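Local atomic coordinates of DNA polymerase sliding clamp 2 (Thermococcus kodakarensis, PDB entry 3LX2), a protein that forms a ring-shaped homotrimeric sliding clamp that probably tethers DNA polymerase and other proteins to DNA during replication. Residues A[164-169]-A[177-182]; A[157-162]-A[220-225]; A[130-135]-A[189-194]; A[136-141]-A[216-221]. One frame throughout, in Å; residues are numbered along the deposited sequence.

Interaction 1: A[164-169]-A[177-182]; sequences LTFKAE and TVLTME
This beta hairpin of strands 164-169 and 174-179 lies at the edge of the chain's own four-stranded sheet in the C-terminal clamp domain, where the second subunit carries the sheet on. The strands run antiparallel, the axes of 164-169 and 177-179 approaching to 4.6 Å. Leu164 with Leu179 and Phe166 with Thr177 are hydrogen-bonded pairs, each closed by two backbone bonds; Thr165 with Val178 is the non-hydrogen-bonded pair between them. Leu179 N to Leu164 O, at 2.6 Å, is the shortest of the four and arrives nearly along the C=O axis, whereas Thr177 N approaches Phe166 O from above the carbonyl plane. Leu164, Phe166, Thr177 and Leu179 share the buried face. There Leu164 CB lies 4.2 Å from Leu179 CB, and Leu179 CG sits at the edge of the Phe166 ring, 4.4 Å from CE2; helix 138-151 packs on that ring through Leu141 and Ala144. Thr177 and Val178 pair with an antiparallel strand of the second subunit, and Thr177 OG1 is hydrogen-bonded to Thr109 OG1 of that subunit. On the other face Thr165 and Val178 lie side by side; Thr165 OG1, beside its own backbone N (chi1 -51°), rests 3.6 Å from Val178 CG2.

Interaction 2: A[157-162]-A[220-225]; sequences FMATPE and IRFGFD
Strands 157-159 and 220-222 cross almost at right angles (-86°), with their axes 8.9 Å apart and no hydrogen bond between them; they belong to different sheets and meet through side chains and the ring of Phe222 against the 157-158 backbone. Phe222 fills the gap. With its CG in the crowded position between backbone N and carbonyl carbon (chi1 61°), one ring face is turned to Phe157. Phe157 CB lies over that face, 3.8 Å from the Phe222 ring centroid, in a CH-pi contact. The Phe157 ring then turns its edge to the same face, CD1 coming 3.9 Å from Phe222 CE1. This is a T-shaped pair, with centroids 5.5 Å apart and planes at 87°. Phe222 CE2 approaches the backbone Phe157 O at 3.5 Å, and Phe222 CZ meets the methyl CB of Ala159 at 4.2 Å. Further along the edge of the Phe157 ring, CE1 touches Ile220 CG2 at 4.1 Å. Phe157 also forms an edge-to-face pair with Phe166, while Val132 packs on Phe222 and Ala159. Two sheets, their strands nearly orthogonal here, enclose the hydrophobic core of the C-terminal PCNA domain, built at this point on Phe157 and Phe222.

Interaction 3: A[130-135]-A[189-194]; sequences WTVKAV and LEHKMT
The imidazole of His191 is held between two very different surfaces. Val132 CG2 sits over the centre of one face, 4.0 Å from the ring centroid in a CH-pi contact; the opposite face carries the backbone of the following turn, Met193 O and Thr194 N, both offset toward the rim. His191 CG is roughly anti to its backbone N (chi1 -151°), which brings the ring back toward strand 132-135, and NE2 makes a weak hydrogen bond to Ala159 O. Val132 divides its branches: while CG2 meets the imidazole, CG1 lies 4.1 Å from Leu189 CD1. That same leucine methyl touches Ala134 CB at 4.0 Å, so Val132, Ala134, Leu189 and His191 share the inward face. Lys133 and Glu190 occupy the other face, their charged ends leading away from the contact. Their backbones form the hydrogen-bonded pair of this antiparallel ladder, Lys133 N to Glu190 O and Glu190 N to Lys133 O both measuring 2.9 Å. A third bond, Lys192 N to Thr131 O, is nearly straight at 176° and lies in the carbonyl plane. On the far side of strand 132-137, Thr131 and Val132 both face Phe222, a classic beta bulge near the end of the long antiparallel sheet, where 186-191 is the outermost strand within the chain.

Interaction 4: A[136-141]-A[216-221]; sequences VLAGAL and DEVIIR
Three backbone hydrogen bonds join the end of strand 132-137 to the start of strand 217-222. Val136 and Val218 form a hydrogen-bonded antiparallel pair, with N to O distances of 3.0 Å each way and both donors nearly along the C=O axis. Ala138 N, already in the first turn of the helix, reaches Asp216 O at 2.9 Å, one further backbone bond after the last bridge. On the inward face Val136 CG1 stands anti to the carbonyl carbon (chi1 -59°), so CG2 takes the crowded position between backbone N and carbonyl carbon. Both methyls thereby straddle Ile220 CD1, each 3.6 Å from that atom, the two side chains crossing at about a right angle. Leu141, one helical turn on, comes tip to tip with Ile220, its CD1 3.9 Å from Ile220 CD1. Val218 CG2 fits against Ala138 CB, at the first residue of the helix, at 3.9 Å. In the next shell Leu164 packs on Val136, Phe166 on Leu141, and Leu212 on both Ala138 and Val218. The carboxylate of Asp216 turns to its own loop, OD2 bonding Ala213 N. Leu137 occupies the N-cap position, and its O accepts from Leu141 N in the first helical turn. This is a strand-to-helix junction in which helix 138-151 leaves the antiparallel pair of strands 132-137 and 217-222 and closes over the hydrophobic interior of the C-terminal clamp domain.

All four contacts build the C-terminal domain. Interactions 3 and 4 lie on the same sheet and share strand 132-137, which pairs with 186-191 in one and with 217-222 in the other; interaction 1 is a hairpin of the smaller sheet. These three are backbone ladders, whereas interaction 2 has no hydrogen bond and joins the two sheets by aromatic packing. Interactions 1, 2 and 4 are buried, but interaction 3 is only partly so, with charged side chains on its outer face. Phe166 of interaction 1 links the interior, touching both Phe157 of interaction 2 and Leu141 of interaction 4. Interactions 1 and 4 also reach the second subunit.

Interaction 1: A[164-169]-A[177-182]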
loop_
_atom_site.group_PDB
_atom_site.type_symbol
_atom_site.label_atom_id
_atom_site.label_comp_id
_atom_site.label_asym_id
_atom_site.label_seq_id
_atom_site.Cartn_x
_atom_site.Cartn_y
_atom_site.Cartn_z
ATOM N N LEU A 164 15.752 18.954 -25.333
ATOM C CA LEU A 164 16.034 18.695 -23.922
ATOM C C LEU A 164 16.080 17.198 -23.698
ATOM O O LEU A 164 15.070 16.495 -23.843
ATOM C CB LEU A 164 14.982 19.349 -22.997
ATOM C CG LEU A 164 15.282 19.240 -21.483
ATOM C CD1 LEU A 164 16.393 20.146 -21.059
ATOM C CD2 LEU A 164 14.055 19.533 -20.646
ATOM N N THR A 165 17.257 16.720 -23.328
ATOM C CA THR A 165 17.514 15.295 -23.254
ATOM C C THR A 165 18.090 14.926 -21.886
ATOM O O THR A 165 19.048 15.571 -21.456
ATOM C CB THR A 165 18.594 14.891 -24.312
ATOM O OG1 THR A 165 18.257 15.382 -25.634
ATOM C CG2 THR A 165 18.778 13.361 -24.333
ATOM N N PHE A 166 17.536 13.899 -21.228
ATOM C CA PHE A 166 18.067 13.338 -19.984
ATOM C C PHE A 166 18.600 11.888 -20.114
ATOM O O PHE A 166 17.828 10.956 -20.338
ATOM C CB PHE A 166 16.964 13.292 -18.959
ATOM C CG PHE A 166 16.220 14.551 -18.839
ATOM C CD1 PHE A 166 16.725 15.593 -18.064
ATOM C CD2 PHE A 166 15.003 14.715 -19.504
ATOM C CE1 PHE A 166 16.026 16.784 -17.949
ATOM C CE2 PHE A 166 14.307 15.890 -19.381
ATOM C CZ PHE A 166 14.822 16.930 -18.600
ATOM N N LYS A 167 19.907 11.696 -19.954
ATOM C CA LYS A 167 20.494 10.383 -20.215
ATOM C C LYS A 167 21.428 9.918 -19.154
ATOM O O LYS A 167 22.058 10.691 -18.444
ATOM C CB LYS A 167 21.193 10.297 -21.574
ATOM C CG LYS A 167 22.624 10.840 -21.660
ATOM C CD LYS A 167 23.036 11.017 -23.174
ATOM C CE LYS A 167 24.554 10.704 -23.463
ATOM N NZ LYS A 167 25.122 11.465 -24.674
ATOM N N ALA A 168 21.475 8.606 -19.063
ATOM C CA ALA A 168 22.329 7.937 -18.127
ATOM C C ALA A 168 23.084 6.833 -18.861
ATOM O O ALA A 168 22.644 6.317 -19.902
ATOM C CB ALA A 168 21.517 7.394 -16.970
ATOM N N GLU A 169 24.245 6.501 -18.326
ATOM C CA GLU A 169 25.008 5.382 -18.852
ATOM C C GLU A 169 25.679 4.605 -17.723
ATOM O O GLU A 169 26.331 5.172 -16.855
ATOM C CB GLU A 169 25.972 5.825 -19.950
ATOM C CG GLU A 169 26.528 4.569 -20.718
ATOM C CD GLU A 169 27.439 4.855 -21.957
ATOM O OE1 GLU A 169 27.635 6.036 -22.370
ATOM O OE2 GLU A 169 27.949 3.855 -22.528
ATOM N N THR A 177 15.874 9.846 -22.356
ATOM C CA THR A 177 14.551 10.445 -22.465
ATOM C C THR A 177 14.755 11.785 -23.149
ATOM O O THR A 177 15.591 12.592 -22.691
ATOM C CB THR A 177 13.945 10.736 -21.114
ATOM O OG1 THR A 177 13.557 9.519 -20.473
ATOM C CG2 THR A 177 12.740 11.596 -21.299
ATOM N N VAL A 178 14.003 12.042 -24.230
ATOM C CA VAL A 178 14.177 13.307 -24.967
ATOM C C VAL A 178 12.904 14.120 -25.254
ATOM O O VAL A 178 11.949 13.616 -25.855
ATOM C CB VAL A 178 15.054 13.105 -26.220
ATOM C CG1 VAL A 178 14.590 11.901 -27.023
ATOM C CG2 VAL A 178 15.086 14.357 -27.078
ATOM N N LEU A 179 12.922 15.385 -24.824
ATOM C CA LEU A 179 11.792 16.323 -24.939
ATOM C C LEU A 179 12.030 17.449 -25.912
ATOM O O LEU A 179 13.060 18.128 -25.868
ATOM C CB LEU A 179 11.528 17.001 -23.609
ATOM C CG LEU A 179 11.151 16.183 -22.399
ATOM C CD1 LEU A 179 10.563 17.138 -21.384
ATOM C CD2 LEU A 179 10.147 15.079 -22.799
ATOM N N THR A 180 11.049 17.662 -26.779
ATOM C CA THR A 180 11.043 18.839 -27.681
ATOM C C THR A 180 9.776 19.677 -27.401
ATOM O O THR A 180 8.877 19.263 -26.617
ATOM C CB THR A 180 11.087 18.451 -29.210
ATOM O OG1 THR A 180 9.846 17.827 -29.604
ATOM C CG2 THR A 180 12.247 17.516 -29.525
ATOM N N MET A 181 9.686 20.823 -28.078
ATOM C CA MET A 181 8.456 21.615 -28.025
ATOM C C MET A 181 7.177 20.846 -28.418
ATOM O O MET A 181 6.077 21.232 -28.029
ATOM C CB MET A 181 8.607 22.975 -28.732
ATOM C CG MET A 181 9.288 24.049 -27.844
ATOM S SD MET A 181 8.721 24.125 -26.106
ATOM C CE MET A 181 7.004 24.580 -26.234
ATOM N N GLU A 182 7.338 19.717 -29.107
ATOM C CA GLU A 182 6.201 18.830 -29.423
ATOM C C GLU A 182 5.575 18.084 -28.222
ATOM O O GLU A 182 4.388 17.704 -28.283
ATOM C CB GLU A 182 6.568 17.848 -30.556
ATOM C CG GLU A 182 5.513 17.807 -31.710
ATOM C CD GLU A 182 6.112 17.629 -33.128
ATOM O OE1 GLU A 182 7.332 17.836 -33.322
ATOM O OE2 GLU A 182 5.349 17.284 -34.060
#

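Interaction 2: A[157-162]-A[220-225]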
loop_
_atom_site.group_PDB
_atom_site.type_symbol
_atom_site.label_atom_id
_atom_site.label_comp_id
_atom_site.label_asym_id
_atom_site.label_seq_id
_atom_site.Cartn_x
_atom_site.Cartn_y
_atom_site.Cartn_z
ATOM N N PHE A 157 22.019 15.958 -17.920
ATOM C CA PHE A 157 21.109 16.991 -18.391
ATOM C C PHE A 157 21.819 17.559 -19.597
ATOM O O PHE A 157 22.955 18.016 -19.482
ATOM C CB PHE A 157 20.924 18.080 -17.308
ATOM C CG PHE A 157 19.823 17.791 -16.324
ATOM C CD1 PHE A 157 18.798 18.722 -16.114
ATOM C CD2 PHE A 157 19.797 16.605 -15.620
ATOM C CE1 PHE A 157 17.761 18.473 -15.233
ATOM C CE2 PHE A 157 18.757 16.326 -14.730
ATOM C CZ PHE A 157 17.734 17.258 -14.524
ATOM N N MET A 158 21.155 17.543 -20.746
ATOM C CA MET A 158 21.714 18.127 -21.975
ATOM C C MET A 158 20.678 18.917 -22.770
ATOM O O MET A 158 19.496 18.540 -22.836
ATOM C CB MET A 158 22.255 17.056 -22.926
ATOM C CG MET A 158 23.089 15.918 -22.305
ATOM S SD MET A 158 23.470 14.676 -23.591
ATOM C CE MET A 158 24.225 15.741 -24.848
ATOM N N ALA A 159 21.146 19.981 -23.413
ATOM C CA ALA A 159 20.305 20.728 -24.321
ATOM C C ALA A 159 20.991 21.252 -25.590
ATOM O O ALA A 159 22.163 21.639 -25.596
ATOM C CB ALA A 159 19.596 21.872 -23.581
ATOM N N THR A 160 20.223 21.208 -26.669
ATOM C CA THR A 160 20.394 22.107 -27.810
ATOM C C THR A 160 19.177 23.060 -27.682
ATOM O O THR A 160 18.442 22.960 -26.670
ATOM C CB THR A 160 20.334 21.324 -29.122
ATOM O OG1 THR A 160 18.969 20.928 -29.386
ATOM C CG2 THR A 160 21.248 20.081 -29.035
ATOM N N PRO A 161 18.958 23.974 -28.672
ATOM C CA PRO A 161 17.822 24.892 -28.615
ATOM C C PRO A 161 16.450 24.270 -28.942
ATOM O O PRO A 161 15.423 24.874 -28.614
ATOM C CB PRO A 161 18.186 25.961 -29.650
ATOM C CG PRO A 161 19.661 25.886 -29.765
ATOM C CD PRO A 161 19.917 24.422 -29.689
ATOM N N GLU A 162 16.447 23.093 -29.574
ATOM C CA GLU A 162 15.204 22.365 -29.886
ATOM C C GLU A 162 15.054 21.146 -29.003
ATOM O O GLU A 162 14.015 20.473 -29.049
ATOM C CB GLU A 162 15.169 21.853 -31.342
ATOM C CG GLU A 162 15.197 22.892 -32.487
ATOM C CD GLU A 162 16.607 23.405 -32.810
ATOM O OE1 GLU A 162 17.621 22.799 -32.347
ATOM O OE2 GLU A 162 16.682 24.436 -33.526
ATOM N N ILE A 220 13.989 24.793 -14.623
ATOM C CA ILE A 220 15.314 24.176 -14.659
ATOM C C ILE A 220 16.321 25.136 -15.252
ATOM O O ILE A 220 15.992 25.821 -16.190
ATOM C CB ILE A 220 15.301 22.957 -15.550
ATOM C CG1 ILE A 220 14.449 21.864 -14.950
ATOM C CG2 ILE A 220 16.718 22.418 -15.750
ATOM C CD1 ILE A 220 14.102 20.818 -15.993
ATOM N N ARG A 221 17.537 25.196 -14.709
ATOM C CA ARG A 221 18.638 25.987 -15.317
ATOM C C ARG A 221 19.929 25.212 -15.138
ATOM O O ARG A 221 20.107 24.598 -14.076
ATOM C CB ARG A 221 18.760 27.363 -14.661
ATOM C CG ARG A 221 17.602 28.331 -14.926
ATOM C CD ARG A 221 17.831 29.701 -14.242
ATOM N NE ARG A 221 17.080 30.793 -14.888
ATOM C CZ ARG A 221 15.990 31.398 -14.385
ATOM N NH1 ARG A 221 15.482 31.039 -13.193
ATOM N NH2 ARG A 221 15.409 32.385 -15.078
ATOM N N PHE A 222 20.799 25.175 -16.163
ATOM C CA PHE A 222 22.115 24.460 -16.045
ATOM C C PHE A 222 23.257 24.898 -16.981
ATOM O O PHE A 222 23.144 25.913 -17.657
ATOM C CB PHE A 222 21.962 22.929 -15.998
ATOM C CG PHE A 222 21.332 22.334 -17.208
ATOM C CD1 PHE A 222 19.956 22.336 -17.358
ATOM C CD2 PHE A 222 22.114 21.735 -18.188
ATOM C CE1 PHE A 222 19.343 21.761 -18.495
ATOM C CE2 PHE A 222 21.519 21.159 -19.327
ATOM C CZ PHE A 222 20.135 21.174 -19.477
ATOM N N GLY A 223 24.369 24.158 -16.982
ATOM C CA GLY A 223 25.480 24.401 -17.904
ATOM C C GLY A 223 26.501 23.296 -17.739
ATOM O O GLY A 223 26.190 22.249 -17.127
ATOM N N PHE A 224 27.720 23.503 -18.265
ATOM C CA PHE A 224 28.776 22.499 -18.099
ATOM C C PHE A 224 29.362 22.496 -16.698
ATOM O O PHE A 224 29.917 23.510 -16.256
ATOM C CB PHE A 224 29.943 22.635 -19.095
ATOM C CG PHE A 224 31.119 21.732 -18.748
ATOM C CD1 PHE A 224 31.021 20.337 -18.908
ATOM C CD2 PHE A 224 32.297 22.256 -18.197
ATOM C CE1 PHE A 224 32.094 19.471 -18.547
ATOM C CE2 PHE A 224 33.386 21.396 -17.845
ATOM C CZ PHE A 224 33.273 20.007 -18.013
ATOM N N ASP A 225 29.293 21.342 -16.030
ATOM C CA ASP A 225 29.918 21.159 -14.715
ATOM C C ASP A 225 29.664 22.348 -13.764
ATOM O O ASP A 225 30.572 22.810 -13.043
ATOM C CB ASP A 225 31.423 20.834 -14.857
ATOM C CG ASP A 225 32.005 20.168 -13.603
ATOM O OD1 ASP A 225 32.215 18.925 -13.628
ATOM O OD2 ASP A 225 32.237 20.889 -12.588
#

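Interaction 3: A[130-135]-A[189-194]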
loop_
_atom_site.group_PDB
_atom_site.type_symbol
_atom_site.label_atom_id
_atom_site.label_comp_id
_atom_site.label_asym_id
_atom_site.label_seq_id
_atom_site.Cartn_x
_atom_site.Cartn_y
_atom_site.Cartn_z
ATOM N N TRP A 130 24.335 30.239 -16.146
ATOM C CA TRP A 130 23.482 29.206 -16.709
ATOM C C TRP A 130 23.294 29.474 -18.179
ATOM O O TRP A 130 22.926 30.566 -18.575
ATOM C CB TRP A 130 22.109 29.148 -16.023
ATOM C CG TRP A 130 22.110 28.609 -14.614
ATOM C CD1 TRP A 130 22.603 27.399 -14.177
ATOM C CD2 TRP A 130 21.576 29.256 -13.463
ATOM N NE1 TRP A 130 22.411 27.267 -12.819
ATOM C CE2 TRP A 130 21.788 28.394 -12.356
ATOM C CE3 TRP A 130 20.938 30.480 -13.253
ATOM C CZ2 TRP A 130 21.380 28.721 -11.068
ATOM C CZ3 TRP A 130 20.524 30.799 -11.971
ATOM C CH2 TRP A 130 20.748 29.922 -10.895
ATOM N N THR A 131 23.545 28.472 -18.998
ATOM C CA THR A 131 23.307 28.604 -20.429
ATOM C C THR A 131 21.947 28.049 -20.839
ATOM O O THR A 131 21.333 28.567 -21.763
ATOM C CB THR A 131 24.512 28.054 -21.294
ATOM O OG1 THR A 131 24.772 26.667 -21.015
ATOM C CG2 THR A 131 25.791 28.865 -20.968
ATOM N N VAL A 132 21.441 27.027 -20.154
ATOM C CA VAL A 132 20.100 26.516 -20.484
ATOM C C VAL A 132 19.057 26.990 -19.484
ATOM O O VAL A 132 19.383 27.234 -18.326
ATOM C CB VAL A 132 20.067 24.966 -20.526
ATOM C CG1 VAL A 132 18.683 24.454 -20.887
ATOM C CG2 VAL A 132 21.076 24.439 -21.520
ATOM N N LYS A 133 17.810 27.096 -19.918
ATOM C CA LYS A 133 16.697 27.270 -19.003
ATOM C C LYS A 133 15.478 26.643 -19.628
ATOM O O LYS A 133 15.200 26.890 -20.804
ATOM C CB LYS A 133 16.389 28.736 -18.674
ATOM C CG LYS A 133 14.931 28.886 -18.204
ATOM C CD LYS A 133 14.479 30.292 -17.857
ATOM C CE LYS A 133 13.325 30.259 -16.817
ATOM N NZ LYS A 133 12.567 31.556 -16.739
ATOM N N ALA A 134 14.721 25.873 -18.839
ATOM C CA ALA A 134 13.561 25.210 -19.371
ATOM C C ALA A 134 12.461 25.235 -18.361
ATOM O O ALA A 134 12.723 25.507 -17.212
ATOM C CB ALA A 134 13.896 23.809 -19.756
ATOM N N VAL A 135 11.229 24.998 -18.795
ATOM C CA VAL A 135 10.121 24.769 -17.875
ATOM C C VAL A 135 9.564 23.435 -18.306
ATOM O O VAL A 135 9.260 23.231 -19.487
ATOM C CB VAL A 135 8.965 25.831 -17.964
ATOM C CG1 VAL A 135 8.000 25.666 -16.787
ATOM C CG2 VAL A 135 9.511 27.264 -17.983
ATOM N N LEU A 189 11.778 26.398 -23.596
ATOM C CA LEU A 189 13.168 26.012 -23.698
ATOM C C LEU A 189 14.051 27.067 -24.340
ATOM O O LEU A 189 13.903 27.406 -25.511
ATOM C CB LEU A 189 13.301 24.673 -24.423
ATOM C CG LEU A 189 14.727 24.245 -24.724
ATOM C CD1 LEU A 189 15.515 24.054 -23.421
ATOM C CD2 LEU A 189 14.662 22.986 -25.548
ATOM N N GLU A 190 14.997 27.560 -23.574
ATOM C CA GLU A 190 15.801 28.650 -24.026
ATOM C C GLU A 190 17.258 28.239 -23.822
ATOM O O GLU A 190 17.638 27.822 -22.734
ATOM C CB GLU A 190 15.429 29.920 -23.253
ATOM C CG GLU A 190 15.506 31.208 -24.049
ATOM C CD GLU A 190 14.656 31.180 -25.339
ATOM O OE1 GLU A 190 13.411 31.066 -25.254
ATOM O OE2 GLU A 190 15.246 31.276 -26.442
ATOM N N HIS A 191 18.031 28.282 -24.908
ATOM C CA HIS A 191 19.464 28.033 -24.895
ATOM C C HIS A 191 20.175 29.323 -25.261
ATOM O O HIS A 191 19.891 29.910 -26.313
ATOM C CB HIS A 191 19.846 26.968 -25.927
ATOM C CG HIS A 191 21.066 26.173 -25.557
ATOM N ND1 HIS A 191 22.216 26.748 -25.049
ATOM C CD2 HIS A 191 21.312 24.843 -25.623
ATOM C CE1 HIS A 191 23.111 25.805 -24.809
ATOM N NE2 HIS A 191 22.588 24.641 -25.156
ATOM N N LYS A 192 21.075 29.772 -24.385
ATOM C CA LYS A 192 22.005 30.871 -24.691
ATOM C C LYS A 192 23.324 30.308 -25.206
ATOM O O LYS A 192 24.395 30.589 -24.658
ATOM C CB LYS A 192 22.240 31.772 -23.472
ATOM C CG LYS A 192 21.790 33.223 -23.649
ATOM C CD LYS A 192 22.179 34.060 -22.445
ATOM C CE LYS A 192 21.278 33.756 -21.260
ATOM N NZ LYS A 192 21.890 34.280 -20.000
ATOM N N MET A 193 23.209 29.499 -26.260
ATOM C CA MET A 193 24.325 28.881 -26.980
ATOM C C MET A 193 23.784 27.634 -27.677
ATOM O O MET A 193 22.654 27.645 -28.187
ATOM C CB MET A 193 25.505 28.533 -26.061
ATOM C CG MET A 193 26.829 28.283 -26.781
ATOM S SD MET A 193 27.984 27.444 -25.654
ATOM C CE MET A 193 29.238 26.798 -26.794
ATOM N N THR A 194 24.571 26.556 -27.665
ATOM C CA THR A 194 24.298 25.408 -28.515
ATOM C C THR A 194 24.784 24.032 -27.994
ATOM O O THR A 194 24.204 23.006 -28.351
ATOM C CB THR A 194 24.736 25.724 -29.991
ATOM O OG1 THR A 194 23.565 25.822 -30.817
ATOM C CG2 THR A 194 25.734 24.680 -30.579
#

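Interaction 4: A[136-141]-A[216-221]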
loop_
_atom_site.group_PDB
_atom_site.type_symbol
_atom_site.label_atom_id
_atom_site.label_comp_id
_atom_site.label_asym_id
_atom_site.label_seq_id
_atom_site.Cartn_x
_atom_site.Cartn_y
_atom_site.Cartn_z
ATOM N N VAL A 136 9.414 22.527 -17.356
ATOM C CA VAL A 136 9.017 21.187 -17.687
ATOM C C VAL A 136 7.987 20.846 -16.686
ATOM O O VAL A 136 7.897 21.534 -15.665
ATOM C CB VAL A 136 10.179 20.200 -17.486
ATOM C CG1 VAL A 136 11.344 20.570 -18.322
ATOM C CG2 VAL A 136 10.583 20.203 -15.996
ATOM N N LEU A 137 7.236 19.790 -16.951
ATOM C CA LEU A 137 6.254 19.270 -16.012
ATOM C C LEU A 137 6.923 18.295 -15.064
ATOM O O LEU A 137 7.791 17.520 -15.478
ATOM C CB LEU A 137 5.134 18.553 -16.757
ATOM C CG LEU A 137 4.011 19.295 -17.514
ATOM C CD1 LEU A 137 3.080 18.283 -18.074
ATOM C CD2 LEU A 137 3.228 20.233 -16.556
ATOM N N ALA A 138 6.499 18.288 -13.808
ATOM C CA ALA A 138 7.157 17.472 -12.774
ATOM C C ALA A 138 7.173 15.991 -13.100
ATOM O O ALA A 138 8.180 15.303 -12.835
ATOM C CB ALA A 138 6.514 17.709 -11.400
ATOM N N GLY A 139 6.052 15.524 -13.685
ATOM C CA GLY A 139 5.856 14.127 -14.108
ATOM C C GLY A 139 6.860 13.715 -15.161
ATOM O O GLY A 139 7.340 12.592 -15.166
ATOM N N ALA A 140 7.202 14.652 -16.038
ATOM C CA ALA A 140 8.207 14.413 -17.066
ATOM C C ALA A 140 9.571 14.203 -16.415
ATOM O O ALA A 140 10.195 13.145 -16.625
ATOM C CB ALA A 140 8.249 15.568 -18.082
ATOM N N LEU A 141 10.044 15.177 -15.632
ATOM C CA LEU A 141 11.267 14.977 -14.863
ATOM C C LEU A 141 11.212 13.692 -14.085
ATOM O O LEU A 141 12.140 12.915 -14.151
ATOM C CB LEU A 141 11.547 16.097 -13.896
ATOM C CG LEU A 141 12.087 17.365 -14.534
ATOM C CD1 LEU A 141 12.826 18.180 -13.486
ATOM C CD2 LEU A 141 13.001 17.071 -15.729
ATOM N N ASP A 216 2.444 20.067 -11.594
ATOM C CA ASP A 216 3.343 21.193 -11.202
ATOM C C ASP A 216 4.436 21.538 -12.229
ATOM O O ASP A 216 5.216 20.687 -12.701
ATOM C CB ASP A 216 3.992 20.967 -9.824
ATOM C CG ASP A 216 2.963 20.773 -8.700
ATOM O OD1 ASP A 216 1.825 21.276 -8.823
ATOM O OD2 ASP A 216 3.270 20.096 -7.703
ATOM N N GLU A 217 4.495 22.804 -12.575
ATOM C CA GLU A 217 5.595 23.318 -13.349
ATOM C C GLU A 217 6.862 23.413 -12.489
ATOM O O GLU A 217 6.810 23.791 -11.298
ATOM C CB GLU A 217 5.238 24.669 -13.929
ATOM C CG GLU A 217 4.085 24.572 -14.934
ATOM C CD GLU A 217 3.609 25.919 -15.503
ATOM O OE1 GLU A 217 4.419 26.874 -15.673
ATOM O OE2 GLU A 217 2.388 25.992 -15.794
ATOM N N VAL A 218 7.976 23.002 -13.106
ATOM C CA VAL A 218 9.271 23.061 -12.512
ATOM C C VAL A 218 10.154 23.798 -13.476
ATOM O O VAL A 218 10.213 23.462 -14.640
ATOM C CB VAL A 218 9.919 21.665 -12.372
ATOM C CG1 VAL A 218 11.388 21.790 -11.822
ATOM C CG2 VAL A 218 9.025 20.697 -11.554
ATOM N N ILE A 219 10.900 24.751 -12.942
ATOM C CA ILE A 219 11.872 25.530 -13.680
ATOM C C ILE A 219 13.268 24.911 -13.513
ATOM O O ILE A 219 13.677 24.589 -12.415
ATOM C CB ILE A 219 11.857 27.000 -13.145
ATOM C CG1 ILE A 219 10.488 27.641 -13.459
ATOM C CG2 ILE A 219 13.099 27.805 -13.628
ATOM C CD1 ILE A 219 10.308 29.113 -12.984
ATOM N N ILE A 220 13.989 24.793 -14.623
ATOM C CA ILE A 220 15.314 24.176 -14.659
ATOM C C ILE A 220 16.321 25.136 -15.252
ATOM O O ILE A 220 15.992 25.821 -16.190
ATOM C CB ILE A 220 15.301 22.957 -15.550
ATOM C CG1 ILE A 220 14.449 21.864 -14.950
ATOM C CG2 ILE A 220 16.718 22.418 -15.750
ATOM C CD1 ILE A 220 14.102 20.818 -15.993
ATOM N N ARG A 221 17.537 25.196 -14.709
ATOM C CA ARG A 221 18.638 25.987 -15.317
ATOM C C ARG A 221 19.929 25.212 -15.138
ATOM O O ARG A 221 20.107 24.598 -14.076
ATOM C CB ARG A 221 18.760 27.363 -14.661
ATOM C CG ARG A 221 17.602 28.331 -14.926
ATOM C CD ARG A 221 17.831 29.701 -14.242
ATOM N NE ARG A 221 17.080 30.793 -14.888
ATOM C CZ ARG A 221 15.990 31.398 -14.385
ATOM N NH1 ARG A 221 15.482 31.039 -13.193
ATOM N NH2 ARG A 221 15.409 32.385 -15.078
#